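Local coordinates for protein sorbitol dehydrogenase (Gluconobacter oxydans, PDB 5ITG) that probably catalyses the oxidation of D-sorbitol to L-sorbose, with NADP as the likely hydride acceptor, at residues A[287-292]-A[341-346]; A[295-300]-A[337-342]; A[388-393]-A[456-461]. One frame throughout, in Å; residues are numbered along the deposited sequence.

Interaction 1. Residues A[287-292]-A[341-346]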
# COMPACT_ATOMS: atom_id res chain seq x y z
N VAL A 287 -3.34 -4.56 -14.54
CA VAL A 287 -2.94 -3.54 -13.57
C VAL A 287 -1.55 -2.95 -13.80
O VAL A 287 -1.22 -1.89 -13.27
CB VAL A 287 -2.96 -4.14 -12.12
CG1 VAL A 287 -1.73 -5.02 -11.91
CG2 VAL A 287 -3.02 -3.04 -11.09
N THR A 288 -0.74 -3.62 -14.61
CA THR A 288 0.64 -3.20 -14.83
C THR A 288 0.91 -1.73 -15.13
O THR A 288 1.74 -1.11 -14.47
CB THR A 288 1.29 -4.08 -15.92
OG1 THR A 288 1.10 -5.46 -15.57
CG2 THR A 288 2.79 -3.80 -16.00
N ASP A 289 0.21 -1.16 -16.11
CA ASP A 289 0.43 0.25 -16.43
C ASP A 289 0.17 1.16 -15.23
O ASP A 289 0.97 2.07 -14.96
CB ASP A 289 -0.43 0.67 -17.62
CG ASP A 289 0.01 -0.00 -18.91
OD1 ASP A 289 1.12 -0.58 -18.94
OD2 ASP A 289 -0.74 0.05 -19.90
N TRP A 290 -0.91 0.93 -14.49
CA TRP A 290 -1.19 1.77 -13.32
C TRP A 290 -0.14 1.62 -12.21
O TRP A 290 0.20 2.59 -11.53
CB TRP A 290 -2.59 1.48 -12.77
CG TRP A 290 -3.60 2.49 -13.24
CD1 TRP A 290 -4.67 2.26 -14.05
CD2 TRP A 290 -3.64 3.88 -12.89
NE1 TRP A 290 -5.38 3.43 -14.24
CE2 TRP A 290 -4.76 4.44 -13.54
CE3 TRP A 290 -2.83 4.71 -12.10
CZ2 TRP A 290 -5.10 5.79 -13.41
CZ3 TRP A 290 -3.16 6.06 -11.98
CH2 TRP A 290 -4.29 6.58 -12.63
N GLU A 291 0.39 0.41 -12.03
CA GLU A 291 1.42 0.19 -11.01
C GLU A 291 2.65 1.05 -11.32
O GLU A 291 3.27 1.61 -10.41
CB GLU A 291 1.87 -1.28 -10.97
CG GLU A 291 0.82 -2.27 -10.47
CD GLU A 291 1.42 -3.62 -10.09
OE1 GLU A 291 2.31 -4.11 -10.81
OE2 GLU A 291 1.00 -4.19 -9.06
N TYR A 292 3.00 1.14 -12.60
CA TYR A 292 4.16 1.92 -12.98
C TYR A 292 3.94 3.42 -12.90
O TYR A 292 4.90 4.16 -12.70
CB TYR A 292 4.68 1.50 -14.37
CG TYR A 292 5.49 0.22 -14.25
CD1 TYR A 292 6.59 0.17 -13.38
CD2 TYR A 292 5.12 -0.94 -14.91
CE1 TYR A 292 7.29 -1.02 -13.16
CE2 TYR A 292 5.82 -2.15 -14.70
CZ TYR A 292 6.90 -2.17 -13.82
OH TYR A 292 7.57 -3.35 -13.57
N THR A 341 7.98 9.84 -20.87
CA THR A 341 8.43 8.46 -21.07
C THR A 341 7.61 7.46 -20.25
O THR A 341 8.08 6.37 -19.95
CB THR A 341 9.93 8.32 -20.71
OG1 THR A 341 10.11 8.48 -19.29
CG2 THR A 341 10.75 9.38 -21.43
N LEU A 342 6.37 7.84 -19.93
CA LEU A 342 5.47 7.01 -19.14
C LEU A 342 4.16 6.73 -19.88
O LEU A 342 3.49 7.67 -20.31
CB LEU A 342 5.16 7.69 -17.81
CG LEU A 342 4.18 6.98 -16.88
CD1 LEU A 342 4.73 5.60 -16.52
CD2 LEU A 342 3.95 7.81 -15.61
N LYS A 343 3.80 5.46 -20.03
CA LYS A 343 2.56 5.12 -20.72
C LYS A 343 1.37 5.52 -19.84
O LYS A 343 1.33 5.22 -18.65
CB LYS A 343 2.53 3.62 -21.03
CG LYS A 343 1.27 3.15 -21.73
CD LYS A 343 1.40 1.68 -22.12
CE LYS A 343 0.09 1.13 -22.68
NZ LYS A 343 -0.36 1.86 -23.90
N ALA A 344 0.40 6.18 -20.43
CA ALA A 344 -0.76 6.62 -19.67
C ALA A 344 -1.97 5.71 -19.76
O ALA A 344 -2.43 5.36 -20.85
CB ALA A 344 -1.15 8.03 -20.11
N PRO A 345 -2.50 5.29 -18.60
CA PRO A 345 -3.68 4.42 -18.57
C PRO A 345 -4.86 5.23 -19.09
O PRO A 345 -4.81 6.46 -19.08
CB PRO A 345 -3.84 4.09 -17.08
CG PRO A 345 -2.43 4.15 -16.57
CD PRO A 345 -1.88 5.38 -17.26
N SER A 346 -5.92 4.57 -19.55
CA SER A 346 -7.07 5.30 -20.06
C SER A 346 -7.90 5.90 -18.92
O SER A 346 -7.80 5.46 -17.77
CB SER A 346 -7.96 4.38 -20.91
OG SER A 346 -8.41 3.27 -20.16
O HOH W 1 2.33 3.06 -17.26
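The backbone carbonyls of D289 and K343 share one water, which donates a hydrogen bond of 2.8 Å to D289 O and another of 2.8 Å to K343 O. It bridges the first turn of the long helix 288-312 to the loop between helices 324-338 and 350-361, within the helical C-terminal domain of the mannitol dehydrogenase family. Separately, W290 and P345 make a CH-pi contact. P345 CB lies over the indole, 3.6 Å from the centroid of the five-membered ring and 25° off its normal, and approaches W290 NE1 to 3.3 Å. P345 CG sits over the same ring system, displaced toward its rim. A proline suits this place because its compact, conformationally restricted ring presents CB and CG to the aromatic face with little chain freedom to lose. M348 and Y353 touch the indole as well. An alanine in place of W290 would probably leave P345 CB and CG without the aromatic face they rest on and open a gap between the helix start and the loop. K343 reaches across D289 with its methylenes: D289 OD2 is 3.1 Å from K343 CE. The lysine chain is extended until the last torsion, where chi4 of 60° turns NZ to 4.4 Å from D289 OD2, beyond a salt bridge. L342 CD1 comes within 4.1 Å of Y292 O.

Interaction 2. Residues A[295-300]-A[337-342]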
# COMPACT_ATOMS: atom_id res chain seq x y z
N ILE A 295 4.59 3.93 -9.26
CA ILE A 295 6.02 3.74 -9.00
C ILE A 295 6.89 4.88 -9.55
O ILE A 295 7.72 5.45 -8.84
CB ILE A 295 6.51 2.41 -9.63
CG1 ILE A 295 5.94 1.23 -8.84
CG2 ILE A 295 8.04 2.36 -9.64
CD1 ILE A 295 6.19 -0.10 -9.52
N ARG A 296 6.67 5.23 -10.82
CA ARG A 296 7.50 6.24 -11.46
C ARG A 296 7.15 7.71 -11.25
O ARG A 296 7.96 8.58 -11.60
CB ARG A 296 7.60 5.92 -12.96
CG ARG A 296 8.23 4.54 -13.24
CD ARG A 296 8.33 4.28 -14.74
NE ARG A 296 9.09 5.34 -15.38
CZ ARG A 296 8.99 5.67 -16.67
NH1 ARG A 296 8.14 5.02 -17.47
NH2 ARG A 296 9.72 6.67 -17.15
N MSE A 297 5.97 7.98 -10.71
CA MSE A 297 5.58 9.36 -10.42
C MSE A 297 5.43 9.61 -8.92
O MSE A 297 6.06 10.53 -8.40
CB MSE A 297 4.28 9.71 -11.15
CG MSE A 297 4.45 9.85 -12.66
SE MSE A 297 2.87 10.53 -13.51
CE MSE A 297 3.00 12.37 -12.88
N LEU A 298 4.63 8.80 -8.21
CA LEU A 298 4.45 9.02 -6.77
C LEU A 298 5.69 8.62 -5.96
O LEU A 298 6.25 9.44 -5.23
CB LEU A 298 3.23 8.24 -6.25
CG LEU A 298 2.97 8.41 -4.74
CD1 LEU A 298 2.43 9.79 -4.46
CD2 LEU A 298 1.98 7.36 -4.25
N ASN A 299 6.11 7.36 -6.10
CA ASN A 299 7.27 6.87 -5.36
C ASN A 299 8.56 7.57 -5.80
O ASN A 299 9.37 7.99 -4.96
CB ASN A 299 7.41 5.34 -5.54
CG ASN A 299 6.16 4.59 -5.09
OD1 ASN A 299 5.45 5.01 -4.17
ND2 ASN A 299 5.89 3.46 -5.73
N ALA A 300 8.76 7.68 -7.11
CA ALA A 300 9.93 8.35 -7.66
C ALA A 300 9.94 9.81 -7.22
O ALA A 300 11.00 10.36 -6.91
CB ALA A 300 9.90 8.28 -9.20
N ASP A 337 10.87 14.71 -17.50
CA ASP A 337 11.54 13.41 -17.56
C ASP A 337 10.65 12.18 -17.48
O ASP A 337 10.84 11.22 -18.24
CB ASP A 337 12.60 13.34 -16.45
CG ASP A 337 13.55 14.52 -16.49
OD1 ASP A 337 14.17 14.75 -17.54
OD2 ASP A 337 13.66 15.23 -15.47
N VAL A 338 9.69 12.19 -16.57
CA VAL A 338 8.82 11.03 -16.39
C VAL A 338 7.61 10.96 -17.32
O VAL A 338 7.46 10.00 -18.07
CB VAL A 338 8.33 10.93 -14.93
CG1 VAL A 338 7.52 9.63 -14.72
CG2 VAL A 338 9.53 10.95 -13.98
N ILE A 339 6.75 11.97 -17.27
CA ILE A 339 5.56 11.98 -18.11
C ILE A 339 5.81 11.69 -19.59
O ILE A 339 5.05 10.93 -20.22
CB ILE A 339 4.77 13.32 -17.94
CG1 ILE A 339 4.07 13.34 -16.58
CG2 ILE A 339 3.72 13.47 -19.05
CD1 ILE A 339 3.32 14.63 -16.27
N PRO A 340 6.87 12.27 -20.18
CA PRO A 340 7.12 12.01 -21.61
C PRO A 340 7.56 10.57 -21.90
O PRO A 340 7.53 10.13 -23.05
CB PRO A 340 8.19 13.03 -21.97
CG PRO A 340 7.96 14.15 -20.96
CD PRO A 340 7.71 13.37 -19.70
N THR A 341 7.98 9.84 -20.87
CA THR A 341 8.43 8.46 -21.07
C THR A 341 7.61 7.46 -20.25
O THR A 341 8.08 6.37 -19.95
CB THR A 341 9.93 8.32 -20.71
OG1 THR A 341 10.11 8.48 -19.29
CG2 THR A 341 10.75 9.38 -21.43
N LEU A 342 6.37 7.84 -19.93
CA LEU A 342 5.47 7.01 -19.14
C LEU A 342 4.16 6.73 -19.88
O LEU A 342 3.49 7.67 -20.31
CB LEU A 342 5.16 7.69 -17.81
CG LEU A 342 4.18 6.98 -16.88
CD1 LEU A 342 4.73 5.60 -16.52
CD2 LEU A 342 3.95 7.81 -15.61
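R296 grips T341 end-on with both terminal nitrogens, and this buried clasp is the tight part of the contact. NH1 donates to T341 O at 2.8 Å with an N-H...O angle of 159°, while NH2 donates to T341 OG1, also at 2.8 Å but more bent; a weak bond from NH2 to T341 O adds to the grip. Both acceptors lie close to the guanidinium plane, which fixes the group's rotation. Chi1 of 68° in T341 swings OG1 back between the backbone N and the carbonyl carbon, where it meets NH2 and also lies near the carbonyls of D337 and V338. Threonine suits the place because its hydroxyl and its own carbonyl give the arginine two acceptors side by side. The arginine stands in a pi-type turn of helix 288-312, in the helical C-terminal domain: A300 N reaches back to I295 O at 3.0 Å and so bypasses R296 O, the oxygen that V338 CG1 approaches to 3.3 Å. The branched V338 also meets the selenomethionine M297, its CG1 lying 3.7 Å from M297 CG. M297 SE packs on L342 CD2 at 3.6 Å, and its flexible, unbranched chain lies against the leucine methyl. Packing is looser toward partly exposed I339. Its side chain starts away from helix 288-312, and the bend of M297 at chi3 still brings CE only to 4.0 Å from I339 CG1.

Interaction 3. Residues A[388-393]-A[456-461]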
# COMPACT_ATOMS: atom_id res chain seq x y z
N THR A 388 13.01 5.52 -15.85
CA THR A 388 13.17 6.91 -16.28
C THR A 388 14.60 7.21 -16.75
O THR A 388 14.80 7.90 -17.76
CB THR A 388 12.75 7.87 -15.16
OG1 THR A 388 11.33 7.80 -15.01
CG2 THR A 388 13.15 9.32 -15.49
N VAL A 389 15.59 6.68 -16.05
CA VAL A 389 16.98 6.87 -16.44
C VAL A 389 17.28 6.13 -17.75
O VAL A 389 17.87 6.69 -18.67
CB VAL A 389 17.95 6.37 -15.34
CG1 VAL A 389 19.40 6.42 -15.84
CG2 VAL A 389 17.80 7.25 -14.10
N ARG A 390 16.86 4.87 -17.85
CA ARG A 390 17.12 4.10 -19.07
C ARG A 390 16.53 4.81 -20.29
O ARG A 390 17.19 4.91 -21.32
CB ARG A 390 16.52 2.69 -18.98
CG ARG A 390 17.18 1.75 -17.98
CD ARG A 390 16.69 0.31 -18.21
NE ARG A 390 17.25 -0.26 -19.44
CZ ARG A 390 18.45 -0.85 -19.52
NH1 ARG A 390 19.21 -0.96 -18.44
NH2 ARG A 390 18.90 -1.29 -20.68
N ARG A 391 15.30 5.29 -20.18
CA ARG A 391 14.66 5.98 -21.30
C ARG A 391 15.39 7.25 -21.71
O ARG A 391 15.57 7.50 -22.91
CB ARG A 391 13.20 6.32 -20.96
CG ARG A 391 12.29 5.12 -20.97
CD ARG A 391 12.16 4.55 -22.38
NE ARG A 391 11.11 5.21 -23.15
CZ ARG A 391 9.82 5.16 -22.84
NH1 ARG A 391 9.43 4.49 -21.76
NH2 ARG A 391 8.93 5.77 -23.60
N ALA A 392 15.81 8.04 -20.73
CA ALA A 392 16.52 9.29 -21.01
C ALA A 392 17.82 9.00 -21.76
O ALA A 392 18.16 9.70 -22.70
CB ALA A 392 16.83 10.03 -19.72
N ILE A 393 18.53 7.96 -21.33
CA ILE A 393 19.79 7.58 -21.97
C ILE A 393 19.54 6.97 -23.35
O ILE A 393 20.22 7.31 -24.32
CB ILE A 393 20.57 6.54 -21.14
CG1 ILE A 393 20.97 7.13 -19.78
CG2 ILE A 393 21.79 6.06 -21.92
CD1 ILE A 393 21.76 6.17 -18.90
N ARG A 456 23.32 0.48 -15.57
CA ARG A 456 24.76 0.39 -15.77
C ARG A 456 25.18 -0.26 -17.10
O ARG A 456 26.29 -0.02 -17.58
CB ARG A 456 25.40 -0.34 -14.59
CG ARG A 456 26.86 0.01 -14.37
CD ARG A 456 27.43 -0.71 -13.16
NE ARG A 456 26.89 -0.23 -11.89
CZ ARG A 456 27.13 0.97 -11.36
NH1 ARG A 456 27.90 1.84 -12.00
NH2 ARG A 456 26.61 1.30 -10.19
N ASP A 457 24.31 -1.07 -17.70
CA ASP A 457 24.64 -1.73 -18.96
C ASP A 457 24.70 -0.74 -20.13
O ASP A 457 25.36 -0.99 -21.13
CB ASP A 457 23.65 -2.85 -19.27
CG ASP A 457 22.20 -2.39 -19.23
OD1 ASP A 457 21.75 -1.93 -18.15
OD2 ASP A 457 21.53 -2.48 -20.27
N LEU A 458 24.01 0.38 -19.98
CA LEU A 458 23.98 1.42 -21.00
C LEU A 458 25.23 2.30 -20.89
O LEU A 458 26.02 2.16 -19.96
CB LEU A 458 22.73 2.28 -20.83
CG LEU A 458 21.40 1.53 -20.90
CD1 LEU A 458 20.27 2.46 -20.48
CD2 LEU A 458 21.18 1.01 -22.31
N ASP A 459 25.40 3.21 -21.84
CA ASP A 459 26.54 4.12 -21.80
C ASP A 459 26.21 5.27 -20.86
O ASP A 459 25.60 6.25 -21.25
CB ASP A 459 26.85 4.66 -23.20
CG ASP A 459 27.85 5.81 -23.16
OD1 ASP A 459 28.82 5.73 -22.38
OD2 ASP A 459 27.66 6.79 -23.92
N THR A 460 26.63 5.12 -19.61
CA THR A 460 26.38 6.12 -18.57
C THR A 460 27.45 7.21 -18.49
O THR A 460 27.50 7.96 -17.50
CB THR A 460 26.27 5.44 -17.20
OG1 THR A 460 27.55 4.90 -16.83
CG2 THR A 460 25.26 4.29 -17.25
N SER A 461 28.29 7.31 -19.51
CA SER A 461 29.36 8.30 -19.53
C SER A 461 28.91 9.74 -19.29
O SER A 461 29.40 10.42 -18.38
CB SER A 461 30.11 8.24 -20.86
OG SER A 461 30.67 6.95 -21.06
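R390 and D457 form a two-pronged salt bridge in which R390 NH1 meets D457 OD1 at 2.7 Å and R390 NH2 meets D457 OD2 at 2.9 Å. Each oxygen uses its syn lone pair, the guanidinium and carboxylate planes are 9° apart, and both N-H...O angles are 163°. Aspartate suits the place because its two equivalent oxygens match the two parallel N-H groups of R390. D457 adopts the crowded position, with chi1 of 53° setting CG between the backbone N and the carbonyl carbon, which brings it round to the arginine. The arginine chain runs extended to CD and then bends at chi3. G454 O takes a second bond from R390 NH1. L458 CD1 sits over the centre of one guanidinium face, 3.9 Å above its plane; the leucine gives the flat cation an apolar floor while D457 binds at the guanidinium edge. One turn on, I393, branched at CB, reaches L458 CB at 4.0 Å and D459 O at 3.9 Å with CG2, and its CD1 lies near T460 CG2. T460 OG1 is hydrogen-bonded to D464. The result is a surface bidentate arginine-aspartate bridge, tying helix 377-394 to the loop leading into helix 461-477 of the helical C-terminal domain.

Overall arrangement
All three contacts read as packing within the family's C-terminal domain, with no ligand at any of them. Interactions 1 and 2, with centres about 10 Å apart, both use helix 288-312 and share T341 and L342, so two successive portions of that helix meet the chain leaving helix 324-338. Interaction 3 is further out, its centre about 15 Å from that of interaction 2 and 21 Å from that of interaction 1. Helix 377-394 connects it to interaction 2: R296 NH2 lies 2.9 Å from T388 OG1, a probable hydrogen bond, and T341 O packs 2.9 Å from R391 NH1. Interaction 2 is buried, interaction 1 partly so, and interaction 3 lies at the surface.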